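Long-range contacts in 3' terminal uridylyl transferase (Trypanosoma brucei, PDB 5HZD), which adds uridines from UTP to the 3'-hydroxyl ends of guide RNAs, ribosomal RNAs and some mRNAs in the mitochondrion, as part of RNA editing: residues A[3-7]-A[433-437]; A[412-416]-A[426-432]; A[86-90]-A[370-374]; A[311-315]-A[375-379]. All coordinates share one frame. Where two conformers were deposited one is given. Residue numbers count along the deposited sequence, not the author numbering.

Interaction 1: residues A[3-7]-A[433-437]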
loop_
_atom_site.group_PDB
_atom_site.type_symbol
_atom_site.label_atom_id
_atom_site.label_comp_id
_atom_site.label_asym_id
_atom_site.label_seq_id
_atom_site.Cartn_x
_atom_site.Cartn_y
_atom_site.Cartn_z
ATOM N N VAL A 3 22.884 -7.021 -32.391
ATOM C CA VAL A 3 23.806 -7.821 -31.587
ATOM C C VAL A 3 24.180 -7.090 -30.292
ATOM O O VAL A 3 24.305 -5.861 -30.269
ATOM C CB VAL A 3 25.074 -8.183 -32.394
ATOM C CG1 VAL A 3 25.955 -6.952 -32.594
ATOM C CG2 VAL A 3 25.852 -9.311 -31.716
ATOM N N ARG A 4 24.349 -7.840 -29.207
ATOM C CA ARG A 4 24.660 -7.223 -27.914
ATOM C C ARG A 4 25.239 -8.216 -26.919
ATOM O O ARG A 4 25.213 -9.425 -27.145
ATOM C CB ARG A 4 23.387 -6.656 -27.294
ATOM C CG ARG A 4 22.272 -7.685 -27.266
ATOM C CD ARG A 4 21.167 -7.295 -26.286
ATOM N NE ARG A 4 21.573 -7.541 -24.900
ATOM C CZ ARG A 4 20.759 -7.452 -23.854
ATOM N NH1 ARG A 4 19.494 -7.110 -24.022
ATOM N NH2 ARG A 4 21.219 -7.693 -22.625
ATOM N N LEU A 5 25.755 -7.675 -25.819
ATOM C CA LEU A 5 26.221 -8.471 -24.687
ATOM C C LEU A 5 25.117 -8.849 -23.703
ATOM O O LEU A 5 24.192 -8.051 -23.390
ATOM C CB LEU A 5 27.304 -7.714 -23.920
ATOM C CG LEU A 5 28.635 -7.398 -24.590
ATOM C CD1 LEU A 5 29.436 -6.488 -23.683
ATOM C CD2 LEU A 5 29.405 -8.665 -24.864
ATOM N N TYR A 6 25.233 -10.075 -23.188
ATOM C CA TYR A 6 24.371 -10.566 -22.127
ATOM C C TYR A 6 25.299 -11.103 -21.061
ATOM O O TYR A 6 26.307 -11.725 -21.377
ATOM C CB TYR A 6 23.481 -11.718 -22.619
ATOM C CG TYR A 6 22.511 -11.354 -23.717
ATOM C CD1 TYR A 6 22.896 -11.432 -25.051
ATOM C CD2 TYR A 6 21.207 -10.968 -23.427
ATOM C CE1 TYR A 6 22.036 -11.110 -26.066
ATOM C CE2 TYR A 6 20.325 -10.640 -24.458
ATOM C CZ TYR A 6 20.754 -10.724 -25.773
ATOM O OH TYR A 6 19.908 -10.421 -26.817
ATOM N N SER A 7 24.989 -10.835 -19.800
ATOM C CA SER A 7 25.851 -11.323 -18.737
ATOM C C SER A 7 25.014 -12.057 -17.696
ATOM O O SER A 7 23.856 -11.714 -17.427
ATOM C CB SER A 7 26.646 -10.185 -18.082
ATOM O OG SER A 7 25.807 -9.302 -17.350
ATOM N N HIS A 433 16.433 -2.457 -24.685
ATOM C CA HIS A 433 16.808 -3.622 -25.489
ATOM C C HIS A 433 18.293 -3.976 -25.355
ATOM O O HIS A 433 18.744 -5.000 -25.884
ATOM C CB HIS A 433 16.480 -3.370 -26.950
ATOM C CG HIS A 433 17.197 -2.193 -27.515
ATOM N ND1 HIS A 433 17.049 -0.920 -27.003
ATOM C CD2 HIS A 433 18.092 -2.094 -28.527
ATOM C CE1 HIS A 433 17.820 -0.086 -27.678
ATOM N NE2 HIS A 433 18.462 -0.773 -28.609
ATOM N N VAL A 434 19.048 -3.119 -24.673
ATOM C CA VAL A 434 20.475 -3.335 -24.415
ATOM C C VAL A 434 20.748 -3.033 -22.943
ATOM O O VAL A 434 20.250 -2.033 -22.427
ATOM C CB VAL A 434 21.344 -2.384 -25.278
ATOM C CG1 VAL A 434 22.832 -2.557 -24.967
ATOM C CG2 VAL A 434 21.089 -2.615 -26.759
ATOM N N GLU A 435 21.538 -3.873 -22.256
ATOM C CA GLU A 435 21.942 -3.547 -20.898
ATOM C C GLU A 435 23.366 -3.013 -20.934
ATOM O O GLU A 435 24.155 -3.383 -21.801
ATOM C CB GLU A 435 21.912 -4.779 -19.975
ATOM C CG GLU A 435 20.552 -5.343 -19.667
ATOM C CD GLU A 435 20.645 -6.646 -18.850
ATOM O OE1 GLU A 435 21.773 -7.008 -18.418
ATOM O OE2 GLU A 435 19.608 -7.319 -18.651
ATOM N N ASP A 436 23.675 -2.147 -19.975
ATOM C CA ASP A 436 25.033 -1.660 -19.741
ATOM C C ASP A 436 25.691 -2.609 -18.734
ATOM O O ASP A 436 25.449 -2.497 -17.525
ATOM C CB ASP A 436 24.968 -0.245 -19.160
ATOM C CG ASP A 436 26.298 0.477 -19.222
ATOM O OD1 ASP A 436 27.341 -0.193 -19.401
ATOM O OD2 ASP A 436 26.300 1.722 -19.085
ATOM N N VAL A 437 26.490 -3.551 -19.230
ATOM C CA VAL A 437 27.108 -4.582 -18.384
ATOM C C VAL A 437 28.614 -4.380 -18.183
ATOM O O VAL A 437 29.102 -3.249 -18.144
ATOM C CB VAL A 437 26.878 -6.010 -18.948
ATOM C CG1 VAL A 437 25.384 -6.293 -19.115
ATOM C CG2 VAL A 437 27.601 -6.190 -20.261
HETATM O O HOH W 1 18.561 -7.865 -21.113
HETATM O O HOH W 2 23.842 -5.401 -23.566
HETATM O O HOH W 3 22.393 -9.445 -19.833
#
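Arg4 and Glu435 carry most of the polar chemistry, much of it through water. The Arg4 side chain folds along its own segment: NE and NH2 both donate to the next carbonyl, Leu5 O, each at 3.1 Å. Arg4 NH1 reaches His433 O at 2.9 Å, a weak bond. Arg4 NH2 and Glu435 OE1 are 4.3 Å apart, too far for a salt bridge. Water 1 spans the gap instead, 3.1 Å from Arg4 NH2 and 2.7 Å from Glu435 OE2. Water 2 donates to Leu5 O and Glu435 O. Water 3 joins Ser7 N to Glu435 OE1. Glu435 also forms a salt bridge to Arg460 and accepts from Tyr461 N, and Ser7 OG bonds to Arg460. The apolar part is small: Leu5 CD1 lies 3.9 Å from Val437 CG2. The C2H2 zinc finger, required for proper folding of the catalytic domain, meets that domain here. The contact joins the finger's start, where strand 6-7 pairs with strand 15-16, to the loop following helix 427-430.

Interaction 2: residues A[412-416]-A[426-432]; sequences WGHNV and TKRMLGW
The contact is a short, weakly bonded beta hairpin, strand 415-416 against strand 425-426, running straight into a short capped helix, also weakly bonded, at about 427-430. Asn415 and Thr426 form an antiparallel non-hydrogen-bonded pair, CA to CA 4.1 Å, with diverging side chains. Both are extended. Residues 427-429 have helical phi/psi, and Leu430 is at -95/-5. Thr426 is the N-cap, chi1 p, and its OG1 accepts from Met429 N at 3.2 Å. With the weak return bond from Thr426 N to Met429 SD, 3.4 Å, this is a capping box. Gly431, at phi 80°, closes a Schellman motif: Trp432 N to Lys427 O 2.8 Å, Gly431 N to Arg428 O 3.1 Å. Across the segments, Lys427 N donates to His414 O at 2.8 Å, nearly straight. The Lys427 side chain is m at chi1, then fully extended. Lys427 NZ donates to Trp412 O at 2.9 Å and weakly to Gly413 O at 3.1 Å. Val416, chi1 t, puts CG1 3.9 Å from both Leu430 CD1 and Trp432 CZ3. Tyr461 O and Glu462 O also accept from Lys427 NZ. Backbone carbonyls of 412-413 and 461-462 thus hold the buried ammonium.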
loop_
_atom_site.group_PDB
_atom_site.type_symbol
_atom_site.label_atom_id
_atom_site.label_comp_id
_atom_site.label_asym_id
_atom_site.label_seq_id
_atom_site.Cartn_x
_atom_site.Cartn_y
_atom_site.Cartn_z
ATOM N N TRP A 412 8.335 -11.975 -22.899
ATOM C CA TRP A 412 9.254 -11.410 -21.897
ATOM C C TRP A 412 10.580 -11.001 -22.512
ATOM O O TRP A 412 11.288 -10.140 -21.970
ATOM C CB TRP A 412 9.536 -12.401 -20.787
ATOM C CG TRP A 412 8.403 -12.667 -19.808
ATOM C CD1 TRP A 412 7.606 -13.781 -19.784
ATOM C CD2 TRP A 412 8.008 -11.864 -18.683
ATOM N NE1 TRP A 412 6.734 -13.723 -18.717
ATOM C CE2 TRP A 412 6.954 -12.559 -18.025
ATOM C CE3 TRP A 412 8.443 -10.639 -18.159
ATOM C CZ2 TRP A 412 6.339 -12.076 -16.867
ATOM C CZ3 TRP A 412 7.817 -10.143 -17.018
ATOM C CH2 TRP A 412 6.766 -10.862 -16.377
ATOM N N GLY A 413 10.931 -11.613 -23.641
ATOM C CA GLY A 413 12.233 -11.373 -24.241
ATOM C C GLY A 413 12.300 -10.040 -24.949
ATOM O O GLY A 413 13.362 -9.398 -24.967
ATOM N N HIS A 414 11.170 -9.606 -25.516
ATOM C CA HIS A 414 11.177 -8.422 -26.369
ATOM C C HIS A 414 10.249 -7.289 -25.959
ATOM O O HIS A 414 10.420 -6.156 -26.439
ATOM C CB HIS A 414 10.897 -8.811 -27.818
ATOM C CG HIS A 414 11.947 -9.709 -28.375
ATOM N ND1 HIS A 414 13.230 -9.270 -28.627
ATOM C CD2 HIS A 414 11.931 -11.029 -28.664
ATOM C CE1 HIS A 414 13.953 -10.279 -29.083
ATOM N NE2 HIS A 414 13.188 -11.356 -29.117
ATOM N N ASN A 415 9.279 -7.572 -25.087
ATOM C CA ASN A 415 8.273 -6.578 -24.743
ATOM C C ASN A 415 8.308 -6.170 -23.278
ATOM O O ASN A 415 8.992 -6.779 -22.470
ATOM C CB ASN A 415 6.879 -7.104 -25.095
ATOM C CG ASN A 415 6.662 -7.224 -26.605
ATOM O OD1 ASN A 415 7.364 -6.585 -27.424
ATOM N ND2 ASN A 415 5.666 -8.023 -26.985
ATOM N N VAL A 416 7.552 -5.135 -22.958
ATOM C CA VAL A 416 7.560 -4.560 -21.623
ATOM C C VAL A 416 6.131 -4.504 -21.128
ATOM O O VAL A 416 5.233 -4.088 -21.860
ATOM C CB VAL A 416 8.070 -3.106 -21.697
ATOM C CG1 VAL A 416 7.997 -2.422 -20.298
ATOM C CG2 VAL A 416 9.495 -3.046 -22.299
ATOM N N THR A 426 7.606 -2.264 -26.820
ATOM C CA THR A 426 8.776 -3.124 -26.961
ATOM C C THR A 426 9.907 -2.585 -26.086
ATOM O O THR A 426 9.901 -1.417 -25.714
ATOM C CB THR A 426 9.249 -3.215 -28.416
ATOM O OG1 THR A 426 9.744 -1.945 -28.846
ATOM C CG2 THR A 426 8.092 -3.681 -29.338
ATOM N N LYS A 427 10.855 -3.443 -25.724
ATOM C CA LYS A 427 12.036 -2.975 -24.999
ATOM C C LYS A 427 12.753 -1.870 -25.756
ATOM O O LYS A 427 13.140 -0.853 -25.151
ATOM C CB LYS A 427 12.985 -4.144 -24.706
ATOM C CG LYS A 427 12.365 -5.139 -23.709
ATOM C CD LYS A 427 13.350 -6.232 -23.356
ATOM C CE LYS A 427 12.632 -7.337 -22.522
ATOM N NZ LYS A 427 13.604 -8.401 -22.086
ATOM N N ARG A 428 12.859 -2.032 -27.078
ATOM C CA ARG A 428 13.540 -1.058 -27.922
ATOM C C ARG A 428 12.864 0.318 -27.819
ATOM O O ARG A 428 13.551 1.336 -27.800
ATOM C CB ARG A 428 13.644 -1.558 -29.366
ATOM C CG ARG A 428 14.353 -0.557 -30.273
ATOM C CD ARG A 428 14.476 -1.107 -31.680
ATOM N NE ARG A 428 15.367 -2.268 -31.734
ATOM C CZ ARG A 428 16.669 -2.201 -32.007
ATOM N NH1 ARG A 428 17.239 -1.027 -32.246
ATOM N NH2 ARG A 428 17.401 -3.308 -32.032
ATOM N N MET A 429 11.537 0.354 -27.649
ATOM C CA MET A 429 10.851 1.654 -27.531
ATOM C C MET A 429 11.368 2.442 -26.339
ATOM O O MET A 429 11.506 3.659 -26.413
ATOM C CB MET A 429 9.315 1.485 -27.458
ATOM C CG MET A 429 8.693 1.059 -28.792
ATOM S SD MET A 429 6.981 0.593 -28.516
ATOM C CE MET A 429 6.582 2.094 -27.628
ATOM N N LEU A 430 11.699 1.756 -25.232
ATOM C CA LEU A 430 12.162 2.446 -24.024
ATOM C C LEU A 430 13.681 2.549 -23.909
ATOM O O LEU A 430 14.188 3.143 -22.956
ATOM C CB LEU A 430 11.627 1.718 -22.783
ATOM C CG LEU A 430 10.107 1.508 -22.730
ATOM C CD1 LEU A 430 9.675 0.995 -21.341
ATOM C CD2 LEU A 430 9.356 2.791 -23.030
ATOM N N GLY A 431 14.385 1.929 -24.849
ATOM C CA GLY A 431 15.837 1.862 -24.824
ATOM C C GLY A 431 16.285 0.773 -23.853
ATOM O O GLY A 431 17.416 0.812 -23.360
ATOM N N TRP A 432 15.416 -0.196 -23.610
ATOM C CA TRP A 432 15.698 -1.282 -22.669
ATOM C C TRP A 432 16.087 -2.578 -23.404
ATOM O O TRP A 432 16.090 -3.668 -22.822
ATOM C CB TRP A 432 14.471 -1.532 -21.796
ATOM C CG TRP A 432 14.166 -0.429 -20.837
ATOM C CD1 TRP A 432 14.838 0.763 -20.693
ATOM C CD2 TRP A 432 13.110 -0.412 -19.880
ATOM N NE1 TRP A 432 14.258 1.510 -19.695
ATOM C CE2 TRP A 432 13.189 0.820 -19.188
ATOM C CE3 TRP A 432 12.084 -1.306 -19.559
ATOM C CZ2 TRP A 432 12.288 1.169 -18.178
ATOM C CZ3 TRP A 432 11.217 -0.991 -18.553
ATOM C CH2 TRP A 432 11.313 0.251 -17.864
HETATM O O HOH W 4 12.480 -4.917 -28.248
#

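Interaction 3: residues A[86-90]-A[370-374]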
loop_
_atom_site.group_PDB
_atom_site.type_symbol
_atom_site.label_atom_id
_atom_site.label_comp_id
_atom_site.label_asym_id
_atom_site.label_seq_id
_atom_site.Cartn_x
_atom_site.Cartn_y
_atom_site.Cartn_z
ATOM N N ALA A 86 -10.164 4.456 9.988
ATOM C CA ALA A 86 -8.992 5.065 9.347
ATOM C C ALA A 86 -9.244 6.555 9.041
ATOM O O ALA A 86 -8.343 7.376 9.176
ATOM C CB ALA A 86 -8.596 4.294 8.043
ATOM N N HIS A 87 -10.464 6.891 8.636
ATOM C CA HIS A 87 -10.834 8.292 8.420
ATOM C C HIS A 87 -10.642 9.117 9.693
ATOM O O HIS A 87 -10.133 10.253 9.654
ATOM C CB HIS A 87 -12.279 8.445 7.964
ATOM C CG HIS A 87 -12.585 7.818 6.637
ATOM N ND1 HIS A 87 -13.844 7.876 6.088
ATOM C CD2 HIS A 87 -11.804 7.165 5.744
ATOM C CE1 HIS A 87 -13.834 7.259 4.917
ATOM N NE2 HIS A 87 -12.617 6.817 4.687
ATOM N N ARG A 88 -11.071 8.568 10.819
ATOM C CA ARG A 88 -10.917 9.295 12.070
ATOM C C ARG A 88 -9.443 9.438 12.424
ATOM O O ARG A 88 -8.997 10.514 12.878
ATOM C CB ARG A 88 -11.692 8.606 13.177
ATOM C CG ARG A 88 -13.188 8.668 12.903
ATOM C CD ARG A 88 -14.052 8.355 14.104
ATOM N NE ARG A 88 -14.022 6.938 14.414
ATOM C CZ ARG A 88 -14.805 6.023 13.858
ATOM N NH1 ARG A 88 -15.729 6.364 12.953
ATOM N NH2 ARG A 88 -14.674 4.751 14.225
ATOM N N ALA A 89 -8.659 8.368 12.238
ATOM C CA ALA A 89 -7.229 8.471 12.497
ATOM C C ALA A 89 -6.560 9.552 11.654
ATOM O O ALA A 89 -5.691 10.283 12.135
ATOM C CB ALA A 89 -6.530 7.102 12.278
ATOM N N ARG A 90 -6.975 9.661 10.389
ATOM C CA ARG A 90 -6.431 10.667 9.480
ATOM C C ARG A 90 -6.727 12.064 10.017
ATOM O O ARG A 90 -5.848 12.914 10.030
ATOM C CB ARG A 90 -7.078 10.535 8.078
ATOM C CG ARG A 90 -6.376 11.380 6.995
ATOM C CD ARG A 90 -7.336 11.730 5.834
ATOM N NE ARG A 90 -8.442 12.473 6.406
ATOM C CZ ARG A 90 -8.380 13.763 6.682
ATOM N NH1 ARG A 90 -7.277 14.465 6.359
ATOM N NH2 ARG A 90 -9.407 14.342 7.290
ATOM N N ASP A 370 -10.707 13.293 -1.974
ATOM C CA ASP A 370 -10.832 12.009 -1.298
ATOM C C ASP A 370 -9.726 11.735 -0.281
ATOM O O ASP A 370 -9.140 10.646 -0.251
ATOM C CB ASP A 370 -10.907 10.856 -2.306
ATOM C CG ASP A 370 -12.141 10.938 -3.204
ATOM O OD1 ASP A 370 -13.076 11.722 -2.902
ATOM O OD2 ASP A 370 -12.172 10.200 -4.216
ATOM N N PHE A 371 -9.457 12.719 0.581
ATOM C CA PHE A 371 -8.533 12.538 1.695
ATOM C C PHE A 371 -8.862 11.268 2.475
ATOM O O PHE A 371 -7.947 10.498 2.839
ATOM C CB PHE A 371 -8.615 13.759 2.637
ATOM C CG PHE A 371 -8.275 15.077 1.972
ATOM C CD1 PHE A 371 -9.267 15.828 1.363
ATOM C CD2 PHE A 371 -6.982 15.564 1.997
ATOM C CE1 PHE A 371 -8.965 17.046 0.749
ATOM C CE2 PHE A 371 -6.680 16.794 1.390
ATOM C CZ PHE A 371 -7.658 17.516 0.781
ATOM N N ASP A 372 -10.168 11.088 2.709
ATOM C CA ASP A 372 -10.726 9.882 3.334
ATOM C C ASP A 372 -11.144 8.961 2.186
ATOM O O ASP A 372 -12.059 9.301 1.427
ATOM C CB ASP A 372 -11.938 10.267 4.165
ATOM C CG ASP A 372 -11.560 10.938 5.482
ATOM O OD1 ASP A 372 -10.451 10.645 6.009
ATOM O OD2 ASP A 372 -12.393 11.709 5.987
ATOM N N PRO A 373 -10.495 7.799 2.054
ATOM C CA PRO A 373 -10.759 6.895 0.919
ATOM C C PRO A 373 -12.201 6.437 0.911
ATOM O O PRO A 373 -12.782 6.112 1.961
ATOM C CB PRO A 373 -9.822 5.727 1.182
ATOM C CG PRO A 373 -8.664 6.379 1.966
ATOM C CD PRO A 373 -9.392 7.296 2.903
ATOM N N ARG A 374 -12.803 6.437 -0.274
ATOM C CA ARG A 374 -14.190 6.006 -0.413
ATOM C C ARG A 374 -14.315 4.485 -0.323
ATOM O O ARG A 374 -13.504 3.736 -0.915
ATOM C CB ARG A 374 -14.780 6.561 -1.709
ATOM C CG ARG A 374 -15.110 8.060 -1.559
ATOM C CD ARG A 374 -16.015 8.580 -2.660
ATOM N NE ARG A 374 -15.336 8.514 -3.943
ATOM C CZ ARG A 374 -15.929 8.203 -5.086
ATOM N NH1 ARG A 374 -17.233 7.933 -5.115
ATOM N NH2 ARG A 374 -15.209 8.167 -6.206
HETATM O O HOH W 5 -11.413 12.365 8.378
#
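The charged pair comes first. Arg90 NE donates to Asp372 OD1 at 2.7 Å in a salt bridge, and OD1 lies near the guanidinium plane. Phe371 CB sits over one face of the same group, 4.0 Å from Arg90 NE. One further hydrogen bond crosses the segments, from His87 NE2 to Pro373 O at 2.8 Å. Water 5 adds a bridge: it donates to His87 O at 2.8 Å and to Asp372 OD2 at 2.7 Å, and accepts from Arg90 NH2 at 3.0 Å. The packing is a CH-pi contact. Asp372 CB lies 3.4 Å from the centroid of the His87 ring, almost on its normal. The imidazole thus meets this loop by both face and edge. His87 and Arg90 stand one helical turn apart, so Asp372 fits against both. Helix 80-100 belongs to the palm region, and loop 370-374 lies against it and the palm sheet. Phe371 meets Phe107 of strand 105-109, and Pro373 touches Ile108 of that strand and helix 111-114.

Interaction 4: residues A[311-315]-A[375-379]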
loop_
_atom_site.group_PDB
_atom_site.type_symbol
_atom_site.label_atom_id
_atom_site.label_comp_id
_atom_site.label_asym_id
_atom_site.label_seq_id
_atom_site.Cartn_x
_atom_site.Cartn_y
_atom_site.Cartn_z
ATOM N N ARG A 311 -10.411 -6.483 -8.117
ATOM C CA ARG A 311 -9.796 -6.428 -6.782
ATOM C C ARG A 311 -9.547 -7.815 -6.170
ATOM O O ARG A 311 -8.464 -8.048 -5.622
ATOM C CB ARG A 311 -10.605 -5.556 -5.825
ATOM C CG ARG A 311 -10.567 -4.065 -6.173
ATOM C CD ARG A 311 -11.541 -3.328 -5.256
ATOM N NE ARG A 311 -12.912 -3.682 -5.574
ATOM C CZ ARG A 311 -13.936 -3.435 -4.768
ATOM N NH1 ARG A 311 -13.727 -2.863 -3.584
ATOM N NH2 ARG A 311 -15.158 -3.791 -5.144
ATOM N N PRO A 312 -10.527 -8.737 -6.247
ATOM C CA PRO A 312 -10.248 -10.062 -5.673
ATOM C C PRO A 312 -9.012 -10.716 -6.291
ATOM O O PRO A 312 -8.162 -11.288 -5.579
ATOM C CB PRO A 312 -11.540 -10.846 -5.974
ATOM C CG PRO A 312 -12.600 -9.773 -5.874
ATOM C CD PRO A 312 -11.950 -8.608 -6.632
ATOM N N GLY A 313 -8.841 -10.597 -7.604
ATOM C CA GLY A 313 -7.652 -11.176 -8.201
ATOM C C GLY A 313 -6.375 -10.493 -7.743
ATOM O O GLY A 313 -5.367 -11.157 -7.561
ATOM N N ALA A 314 -6.419 -9.169 -7.591
ATOM C CA ALA A 314 -5.249 -8.424 -7.168
ATOM C C ALA A 314 -4.850 -8.841 -5.762
ATOM O O ALA A 314 -3.650 -8.970 -5.464
ATOM C CB ALA A 314 -5.547 -6.938 -7.199
ATOM N N ILE A 315 -5.835 -9.068 -4.904
ATOM C CA ILE A 315 -5.550 -9.501 -3.520
ATOM C C ILE A 315 -4.900 -10.872 -3.469
ATOM O O ILE A 315 -3.863 -11.080 -2.794
ATOM C CB ILE A 315 -6.842 -9.442 -2.702
ATOM C CG1 ILE A 315 -7.242 -7.968 -2.532
ATOM C CG2 ILE A 315 -6.670 -10.110 -1.330
ATOM C CD1 ILE A 315 -8.689 -7.827 -2.009
ATOM N N TYR A 375 -15.317 4.050 0.421
ATOM C CA TYR A 375 -15.555 2.634 0.633
ATOM C C TYR A 375 -16.427 2.052 -0.487
ATOM O O TYR A 375 -17.492 2.596 -0.801
ATOM C CB TYR A 375 -16.219 2.407 2.009
ATOM C CG TYR A 375 -16.593 0.951 2.231
ATOM C CD1 TYR A 375 -15.634 0.024 2.609
ATOM C CD2 TYR A 375 -17.900 0.515 2.025
ATOM C CE1 TYR A 375 -15.975 -1.334 2.767
ATOM C CE2 TYR A 375 -18.261 -0.815 2.191
ATOM C CZ TYR A 375 -17.275 -1.740 2.561
ATOM O OH TYR A 375 -17.668 -3.072 2.702
ATOM N N THR A 376 -15.966 0.945 -1.074
ATOM C CA THR A 376 -16.757 0.175 -2.031
ATOM C C THR A 376 -16.682 -1.295 -1.612
ATOM O O THR A 376 -15.574 -1.854 -1.552
ATOM C CB THR A 376 -16.142 0.271 -3.452
ATOM O OG1 THR A 376 -16.060 1.653 -3.853
ATOM C CG2 THR A 376 -17.011 -0.486 -4.437
ATOM N N PRO A 377 -17.831 -1.926 -1.330
ATOM C CA PRO A 377 -17.825 -3.338 -0.913
ATOM C C PRO A 377 -17.155 -4.219 -1.961
ATOM O O PRO A 377 -17.294 -3.946 -3.150
ATOM C CB PRO A 377 -19.309 -3.729 -0.876
ATOM C CG PRO A 377 -20.076 -2.455 -0.910
ATOM C CD PRO A 377 -19.178 -1.357 -1.424
ATOM N N MET A 378 -16.442 -5.246 -1.502
ATOM C CA MET A 378 -15.795 -6.208 -2.390
ATOM C C MET A 378 -16.763 -6.920 -3.331
ATOM O O MET A 378 -16.400 -7.223 -4.484
ATOM C CB MET A 378 -15.001 -7.217 -1.539
ATOM C CG MET A 378 -13.962 -8.026 -2.306
ATOM S SD MET A 378 -12.724 -7.032 -3.148
ATOM C CE MET A 378 -11.986 -6.114 -1.811
ATOM N N ILE A 379 -17.982 -7.197 -2.849
ATOM C CA ILE A 379 -18.997 -7.822 -3.682
ATOM C C ILE A 379 -20.326 -7.114 -3.427
ATOM O O ILE A 379 -20.621 -6.691 -2.301
ATOM C CB ILE A 379 -19.090 -9.338 -3.417
ATOM C CG1 ILE A 379 -20.037 -10.001 -4.419
ATOM C CG2 ILE A 379 -19.536 -9.609 -1.993
ATOM C CD1 ILE A 379 -19.886 -11.547 -4.464
#
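Two hydrogen bonds from one guanidinium hold this contact, in which an arginine of helix 310-324 bridges two successive backbone carbonyls in the nucleotidyltransferase catalytic core. Arg311 NH1 donates to Thr376 O and Arg311 NH2 to Pro377 O, both at 2.9 Å and close to straight. The carbonyls belong to the irregular connection between helix 336-349 and helix 385-409. Both lie near the guanidinium plane, so each amino group points at its own acceptor. Arg311 NH1 has a further acceptor in Met115 O, while the connection is also fixed by backbone hydrogen bonding of Thr376 with Gly116 and by Asp77, which accepts from Met378 N. Further out, Met378 supplies most of the apolar contact. Its chi1 is t, then chi2 and chi3 are both p, which folds the thioether toward the helix. Met378 SD lies 3.7 Å from Arg311 CB and 3.9 Å from Pro312 CG. Pro312 also packs on Ile69, Phe70 and Ala73 of helix 59-76, and Met378 reaches the same Ala73. Helix 310-324 carries Lys318, a UTP-binding residue one turn on from Ile315, so the contact lies close to the nucleotide site. The methyl of Met378, CE, covers one face of the Arg311 guanidinium and meets Ile315 CD1 at 3.7 Å.

In the fold
Interactions 3 and 4 use one continuous connection, residues 370-379. Its first half lies on palm helix 80-100 and its second on helix 310-324, with contact centres about 18 Å apart. Interaction 4 is the buried one, with direct bonds to carbonyls and packing by Met378. Interaction 3 is nearer the surface, and combines a salt bridge with a water. Interactions 1 and 2 touch where His433 packs on Lys427 and Arg428, with centres 32 to 47 Å from those of 3 and 4. Interaction 2 is partly buried and satisfies its lysine with carbonyls. Interaction 1 is a surface contact and relies mostly on water. Along the chain it encloses the other three.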